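Local atomic coordinates of ubiquitin-conjugating enzyme E2-21 kDa (PDB entry 5NL8), a protein that acts as the peroxisomal E2 ubiquitin-conjugating enzyme Pex4, accepting ubiquitin from E1 as a thioester and probably passing it on to proteins such as the import receptor Pex5. Residues W46-F58 against L135-A147. Residues are numbered along the deposited sequence; the frame is centred on the assembly and turned at random.
Sequences WSAVIRGPDQSPF and LQSALVAIVVLLA
P53 lies against V143, L146 and A147 of helix 135-147, its ring crossing the L146 side chain at about a right angle. P53 CD sits 3.8 Å from L146 CB, P53 CG reaches A147 CB, and P53 CB meets V143 CG1. P53 CG also comes to 3.5 Å from the carbonyl O of V143. Beyond the turn, F58 takes the other methyl of L146: L146 CD2 stands 4.2 Å from the centroid of the F58 ring and 4° off its normal, a CH-pi contact over the centre of the face. An alanine in place of P53, without CG and CD, would probably leave A147 CB and L146 CB without their apolar partner and the loop less stiff.

Back along strand 46-51, I50, A48 and W46 all point at the helix. I50 holds CG1 between its backbone N and carbonyl carbon (chi1 63°), which brings I50 CD1 to 3.8 Å from I142 CG2, while its CB rests against V143 CG2. A48 CB meets L139 CD2 at 4.0 Å, and L135 CD1 sits over one face of the W46 indole, toward its rim.

The P53-S56 type II turn shapes the loop, S56 OG donating to P53 O at 2.6 Å. I142 and L146 also touch F82 of strand 79-82. Strand and helix run at 39°, the central helix lying across the antiparallel meander sheet as in the UBC fold of E2 enzymes.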
ATOM      1  N   TRP A  46      -5.482 -11.086   0.373  1.00 28.30           N
ATOM      2  CA  TRP A  46      -4.094 -10.954  -0.056  1.00 31.63           C
ATOM      3  C   TRP A  46      -3.249 -10.052   0.833  1.00 34.87           C
ATOM      4  O   TRP A  46      -3.736  -9.081   1.404  1.00 30.47           O
ATOM      5  CB  TRP A  46      -4.041 -10.407  -1.484  1.00 25.48           C
ATOM      6  CG  TRP A  46      -4.711 -11.288  -2.460  1.00 31.79           C
ATOM      7  CD1 TRP A  46      -6.041 -11.320  -2.759  1.00 35.93           C
ATOM      8  CD2 TRP A  46      -4.094 -12.296  -3.262  1.00 38.02           C
ATOM      9  NE1 TRP A  46      -6.289 -12.286  -3.704  1.00 37.81           N
ATOM     10  CE2 TRP A  46      -5.107 -12.897  -4.033  1.00 38.11           C
ATOM     11  CE3 TRP A  46      -2.776 -12.745  -3.407  1.00 34.58           C
ATOM     12  CZ2 TRP A  46      -4.849 -13.925  -4.934  1.00 37.45           C
ATOM     13  CZ3 TRP A  46      -2.523 -13.768  -4.301  1.00 37.51           C
ATOM     14  CH2 TRP A  46      -3.554 -14.347  -5.053  1.00 44.45           C
ATOM     15  N   SER A  47      -1.966 -10.382   0.914  1.00 38.67           N
ATOM     16  CA  SER A  47      -0.960  -9.543   1.541  1.00 33.92           C
ATOM     17  C   SER A  47       0.017  -9.045   0.479  1.00 37.06           C
ATOM     18  O   SER A  47       0.494  -9.830  -0.346  1.00 36.18           O
ATOM     19  CB  SER A  47      -0.216 -10.316   2.628  1.00 37.04           C
ATOM     20  OG  SER A  47       0.881  -9.571   3.121  1.00 44.45           O
ATOM     21  N   ALA A  48       0.308  -7.747   0.490  1.00 30.53           N
ATOM     22  CA  ALA A  48       1.258  -7.189  -0.472  1.00 31.52           C
ATOM     23  C   ALA A  48       2.297  -6.308   0.206  1.00 30.15           C
ATOM     24  O   ALA A  48       2.111  -5.868   1.339  1.00 33.70           O
ATOM     25  CB  ALA A  48       0.525  -6.399  -1.550  1.00 30.33           C
ATOM     26  N   VAL A  49       3.399  -6.068  -0.495  1.00 34.81           N
ATOM     27  CA  VAL A  49       4.428  -5.146  -0.027  1.00 32.96           C
ATOM     28  C   VAL A  49       4.796  -4.188  -1.152  1.00 36.55           C
ATOM     29  O   VAL A  49       5.141  -4.633  -2.253  1.00 36.98           O
ATOM     30  CB  VAL A  49       5.697  -5.884   0.455  1.00 40.55           C
ATOM     31  CG1 VAL A  49       6.792  -4.885   0.809  1.00 23.23           C
ATOM     32  CG2 VAL A  49       5.383  -6.780   1.647  1.00 30.58           C
ATOM     33  N   ILE A  50       4.709  -2.884  -0.877  1.00 32.59           N
ATOM     34  CA  ILE A  50       5.037  -1.863  -1.878  1.00 28.52           C
ATOM     35  C   ILE A  50       6.087  -0.862  -1.396  1.00 34.32           C
ATOM     36  O   ILE A  50       6.224  -0.611  -0.197  1.00 36.75           O
ATOM     37  CB  ILE A  50       3.787  -1.059  -2.323  1.00 36.33           C
ATOM     38  CG1 ILE A  50       3.182  -0.288  -1.145  1.00 35.89           C
ATOM     39  CG2 ILE A  50       2.761  -1.971  -2.970  1.00 37.64           C
ATOM     40  CD1 ILE A  50       2.064   0.667  -1.537  1.00 29.73           C
ATOM     41  N   ARG A  51       6.819  -0.290  -2.351  1.00 32.98           N
ATOM     42  CA  ARG A  51       7.836   0.715  -2.066  1.00 30.03           C
ATOM     43  C   ARG A  51       7.326   2.112  -2.410  1.00 29.91           C
ATOM     44  O   ARG A  51       6.657   2.303  -3.424  1.00 37.02           O
ATOM     45  CB  ARG A  51       9.124   0.413  -2.846  1.00 31.36           C
ATOM     46  CG  ARG A  51      10.215   1.470  -2.715  1.00 37.35           C
ATOM     47  CD  ARG A  51      11.485   1.089  -3.488  1.00 47.79           C
ATOM     48  NE  ARG A  51      12.184  -0.052  -2.897  1.00 70.77           N
ATOM     49  CZ  ARG A  51      12.250  -1.264  -3.444  1.00 74.46           C
ATOM     50  NH1 ARG A  51      11.663  -1.504  -4.607  1.00 73.71           N
ATOM     51  NH2 ARG A  51      12.911  -2.237  -2.829  1.00 65.80           N
ATOM     52  N   GLY A  52       7.634   3.084  -1.556  1.00 32.75           N
ATOM     53  CA  GLY A  52       7.294   4.470  -1.826  1.00 37.59           C
ATOM     54  C   GLY A  52       7.960   4.970  -3.094  1.00 43.27           C
ATOM     55  O   GLY A  52       9.156   4.762  -3.296  1.00 44.71           O
ATOM     56  N   PRO A  53       7.183   5.633  -3.958  1.00 46.46           N
ATOM     57  CA  PRO A  53       7.642   6.066  -5.283  1.00 36.96           C
ATOM     58  C   PRO A  53       8.729   7.132  -5.224  1.00 44.76           C
ATOM     59  O   PRO A  53       8.802   7.901  -4.265  1.00 39.47           O
ATOM     60  CB  PRO A  53       6.372   6.625  -5.928  1.00 30.63           C
ATOM     61  CG  PRO A  53       5.525   7.045  -4.780  1.00 47.35           C
ATOM     62  CD  PRO A  53       5.795   6.050  -3.692  1.00 47.57           C
ATOM     63  N   ASP A  54       9.559   7.169  -6.260  1.00 36.60           N
ATOM     64  CA  ASP A  54      10.687   8.086  -6.312  1.00 42.39           C
ATOM     65  C   ASP A  54      10.254   9.543  -6.306  1.00 38.83           C
ATOM     66  O   ASP A  54       9.223   9.898  -6.882  1.00 45.23           O
ATOM     67  CB  ASP A  54      11.537   7.807  -7.550  1.00 63.90           C
ATOM     68  CG  ASP A  54      12.364   6.550  -7.413  1.00 87.14           C
ATOM     69  OD1 ASP A  54      12.990   6.370  -6.348  1.00 88.42           O
ATOM     70  OD2 ASP A  54      12.386   5.741  -8.364  1.00 94.99           O
ATOM     71  N   GLN A  55      11.056  10.366  -5.633  1.00 44.69           N
ATOM     72  CA  GLN A  55      10.892  11.819  -5.589  1.00 49.15           C
ATOM     73  C   GLN A  55       9.641  12.232  -4.815  1.00 48.70           C
ATOM     74  O   GLN A  55       9.208  13.382  -4.879  1.00 52.70           O
ATOM     75  CB  GLN A  55      10.874  12.400  -7.009  1.00 56.49           C
ATOM     76  CG  GLN A  55      12.194  12.197  -7.745  1.00 72.06           C
ATOM     77  CD  GLN A  55      12.238  12.863  -9.108  1.00 77.78           C
ATOM     78  OE1 GLN A  55      11.452  12.548 -10.001  1.00 88.09           O
ATOM     79  NE2 GLN A  55      13.166  13.797  -9.270  1.00 76.11           N
ATOM     80  N   SER A  56       9.075  11.290  -4.068  1.00 41.59           N
ATOM     81  CA  SER A  56       8.011  11.594  -3.122  1.00 38.37           C
ATOM     82  C   SER A  56       8.591  11.509  -1.713  1.00 32.76           C
ATOM     83  O   SER A  56       9.653  10.921  -1.517  1.00 42.53           O
ATOM     84  CB  SER A  56       6.832  10.631  -3.293  1.00 34.84           C
ATOM     85  OG  SER A  56       7.164   9.328  -2.845  1.00 46.54           O
ATOM     86  N   PRO A  57       7.915  12.108  -0.724  1.00 43.35           N
ATOM     87  CA  PRO A  57       8.431  11.966   0.643  1.00 42.49           C
ATOM     88  C   PRO A  57       8.387  10.523   1.149  1.00 38.88           C
ATOM     89  O   PRO A  57       8.996  10.218   2.172  1.00 49.73           O
ATOM     90  CB  PRO A  57       7.502  12.866   1.467  1.00 43.02           C
ATOM     91  CG  PRO A  57       6.290  13.068   0.614  1.00 46.42           C
ATOM     92  CD  PRO A  57       6.787  13.050  -0.793  1.00 41.44           C
ATOM     93  N   PHE A  58       7.691   9.649   0.429  1.00 39.25           N
ATOM     94  CA  PHE A  58       7.573   8.250   0.827  1.00 32.82           C
ATOM     95  C   PHE A  58       8.685   7.378   0.244  1.00 37.53           C
ATOM     96  O   PHE A  58       8.719   6.175   0.494  1.00 44.08           O
ATOM     97  CB  PHE A  58       6.214   7.685   0.395  1.00 31.03           C
ATOM     98  CG  PHE A  58       5.033   8.411   0.978  1.00 36.82           C
ATOM     99  CD1 PHE A  58       4.513   8.044   2.210  1.00 39.26           C
ATOM    100  CD2 PHE A  58       4.436   9.454   0.291  1.00 39.30           C
ATOM    101  CE1 PHE A  58       3.424   8.710   2.747  1.00 35.79           C
ATOM    102  CE2 PHE A  58       3.347  10.124   0.825  1.00 37.86           C
ATOM    103  CZ  PHE A  58       2.843   9.751   2.053  1.00 33.51           C
ATOM    104  N   LEU A 135      -5.131  -7.080 -10.333  1.00 56.43           N
ATOM    105  CA  LEU A 135      -4.544  -6.839  -9.018  1.00 56.23           C
ATOM    106  C   LEU A 135      -3.325  -5.932  -9.141  1.00 49.04           C
ATOM    107  O   LEU A 135      -3.134  -4.999  -8.346  1.00 48.15           O
ATOM    108  CB  LEU A 135      -4.146  -8.156  -8.351  1.00 53.11           C
ATOM    109  CG  LEU A 135      -5.272  -9.095  -7.918  1.00 62.05           C
ATOM    110  CD1 LEU A 135      -4.705 -10.396  -7.369  1.00 59.72           C
ATOM    111  CD2 LEU A 135      -6.158  -8.419  -6.889  1.00 59.37           C
ATOM    112  N   GLN A 136      -2.507  -6.221 -10.149  1.00 47.35           N
ATOM    113  CA  GLN A 136      -1.294  -5.457 -10.407  1.00 51.89           C
ATOM    114  C   GLN A 136      -1.611  -3.979 -10.617  1.00 42.91           C
ATOM    115  O   GLN A 136      -0.948  -3.106 -10.052  1.00 51.23           O
ATOM    116  CB  GLN A 136      -0.554  -6.018 -11.624  1.00 30.84           C
ATOM    117  CG  GLN A 136       0.757  -5.310 -11.921  1.00 45.33           C
ATOM    118  CD  GLN A 136       1.439  -5.840 -13.162  1.00 59.14           C
ATOM    119  OE1 GLN A 136       1.118  -6.926 -13.640  1.00 62.77           O
ATOM    120  NE2 GLN A 136       2.382  -5.072 -13.695  1.00 65.35           N
ATOM    121  N   SER A 137      -2.638  -3.703 -11.412  1.00 42.52           N
ATOM    122  CA  SER A 137      -3.001  -2.326 -11.716  1.00 42.85           C
ATOM    123  C   SER A 137      -3.506  -1.611 -10.464  1.00 41.72           C
ATOM    124  O   SER A 137      -3.298  -0.411 -10.304  1.00 39.00           O
ATOM    125  CB  SER A 137      -4.050  -2.271 -12.831  1.00 48.87           C
ATOM    126  OG  SER A 137      -5.127  -3.155 -12.580  1.00 58.23           O
ATOM    127  N   ALA A 138      -4.155  -2.349  -9.569  1.00 40.69           N
ATOM    128  CA  ALA A 138      -4.618  -1.771  -8.312  1.00 45.59           C
ATOM    129  C   ALA A 138      -3.433  -1.385  -7.421  1.00 48.76           C
ATOM    130  O   ALA A 138      -3.385  -0.272  -6.869  1.00 42.94           O
ATOM    131  CB  ALA A 138      -5.540  -2.738  -7.589  1.00 45.50           C
ATOM    132  N   LEU A 139      -2.475  -2.302  -7.292  1.00 40.84           N
ATOM    133  CA  LEU A 139      -1.264  -2.010  -6.522  1.00 37.90           C
ATOM    134  C   LEU A 139      -0.547  -0.772  -7.074  1.00 37.82           C
ATOM    135  O   LEU A 139      -0.215   0.170  -6.328  1.00 43.31           O
ATOM    136  CB  LEU A 139      -0.326  -3.222  -6.519  1.00 30.50           C
ATOM    137  CG  LEU A 139      -0.854  -4.464  -5.790  1.00 41.35           C
ATOM    138  CD1 LEU A 139       0.111  -5.638  -5.894  1.00 36.10           C
ATOM    139  CD2 LEU A 139      -1.148  -4.140  -4.331  1.00 29.42           C
ATOM    140  N   VAL A 140      -0.336  -0.773  -8.388  1.00 30.71           N
ATOM    141  CA  VAL A 140       0.281   0.357  -9.075  1.00 29.43           C
ATOM    142  C   VAL A 140      -0.485   1.650  -8.792  1.00 35.19           C
ATOM    143  O   VAL A 140       0.116   2.693  -8.542  1.00 42.40           O
ATOM    144  CB  VAL A 140       0.354   0.110 -10.597  1.00 31.89           C
ATOM    145  CG1 VAL A 140       0.748   1.378 -11.336  1.00 42.89           C
ATOM    146  CG2 VAL A 140       1.332  -1.018 -10.904  1.00 30.69           C
ATOM    147  N   ALA A 141      -1.813   1.562  -8.800  1.00 38.78           N
ATOM    148  CA  ALA A 141      -2.673   2.703  -8.503  1.00 34.64           C
ATOM    149  C   ALA A 141      -2.419   3.260  -7.104  1.00 37.58           C
ATOM    150  O   ALA A 141      -2.444   4.474  -6.898  1.00 39.01           O
ATOM    151  CB  ALA A 141      -4.132   2.316  -8.651  1.00 36.18           C
ATOM    152  N   ILE A 142      -2.182   2.378  -6.140  1.00 32.80           N
ATOM    153  CA  ILE A 142      -1.912   2.844  -4.776  1.00 34.90           C
ATOM    154  C   ILE A 142      -0.530   3.496  -4.654  1.00 36.11           C
ATOM    155  O   ILE A 142      -0.367   4.532  -3.977  1.00 37.18           O
ATOM    156  CB  ILE A 142      -2.041   1.697  -3.767  1.00 32.07           C
ATOM    157  CG1 ILE A 142      -3.515   1.446  -3.473  1.00 35.66           C
ATOM    158  CG2 ILE A 142      -1.318   2.018  -2.468  1.00 34.99           C
ATOM    159  CD1 ILE A 142      -3.856   0.001  -3.427  1.00 54.29           C
ATOM    160  N   VAL A 143       0.461   2.901  -5.317  1.00 29.16           N
ATOM    161  CA  VAL A 143       1.788   3.513  -5.368  1.00 33.55           C
ATOM    162  C   VAL A 143       1.700   4.914  -5.990  1.00 33.34           C
ATOM    163  O   VAL A 143       2.350   5.853  -5.529  1.00 39.06           O
ATOM    164  CB  VAL A 143       2.789   2.647  -6.163  1.00 35.90           C
ATOM    165  CG1 VAL A 143       4.126   3.361  -6.294  1.00 37.97           C
ATOM    166  CG2 VAL A 143       2.970   1.298  -5.490  1.00 35.00           C
ATOM    167  N   VAL A 144       0.881   5.048  -7.029  1.00 39.55           N
ATOM    168  CA  VAL A 144       0.611   6.346  -7.636  1.00 37.93           C
ATOM    169  C   VAL A 144      -0.013   7.293  -6.614  1.00 43.30           C
ATOM    170  O   VAL A 144       0.392   8.451  -6.496  1.00 46.00           O
ATOM    171  CB  VAL A 144      -0.332   6.223  -8.852  1.00 44.05           C
ATOM    172  CG1 VAL A 144      -0.821   7.602  -9.298  1.00 42.12           C
ATOM    173  CG2 VAL A 144       0.356   5.491  -9.998  1.00 39.38           C
ATOM    174  N   LEU A 145      -0.997   6.785  -5.875  1.00 40.24           N
ATOM    175  CA  LEU A 145      -1.697   7.571  -4.863  1.00 43.79           C
ATOM    176  C   LEU A 145      -0.738   8.154  -3.832  1.00 39.19           C
ATOM    177  O   LEU A 145      -0.939   9.272  -3.350  1.00 36.51           O
ATOM    178  CB  LEU A 145      -2.757   6.724  -4.158  1.00 38.84           C
ATOM    179  CG  LEU A 145      -3.537   7.433  -3.049  1.00 35.11           C
ATOM    180  CD1 LEU A 145      -4.326   8.609  -3.618  1.00 30.49           C
ATOM    181  CD2 LEU A 145      -4.456   6.464  -2.325  1.00 30.28           C
ATOM    182  N   LEU A 146       0.306   7.401  -3.497  1.00 29.41           N
ATOM    183  CA  LEU A 146       1.314   7.915  -2.573  1.00 32.52           C
ATOM    184  C   LEU A 146       1.993   9.184  -3.112  1.00 46.74           C
ATOM    185  O   LEU A 146       2.399  10.053  -2.340  1.00 38.38           O
ATOM    186  CB  LEU A 146       2.370   6.847  -2.269  1.00 32.25           C
ATOM    187  CG  LEU A 146       1.940   5.717  -1.327  1.00 36.12           C
ATOM    188  CD1 LEU A 146       3.119   4.812  -0.966  1.00 22.89           C
ATOM    189  CD2 LEU A 146       1.286   6.281  -0.071  1.00 29.18           C
ATOM    190  N   ALA A 147       2.105   9.292  -4.433  1.00 41.06           N
ATOM    191  CA  ALA A 147       2.730  10.462  -5.048  1.00 35.46           C
ATOM    192  C   ALA A 147       1.711  11.532  -5.448  1.00 37.23           C
ATOM    193  O   ALA A 147       2.069  12.690  -5.624  1.00 39.84           O
ATOM    194  CB  ALA A 147       3.552  10.044  -6.265  1.00 29.46           C
TER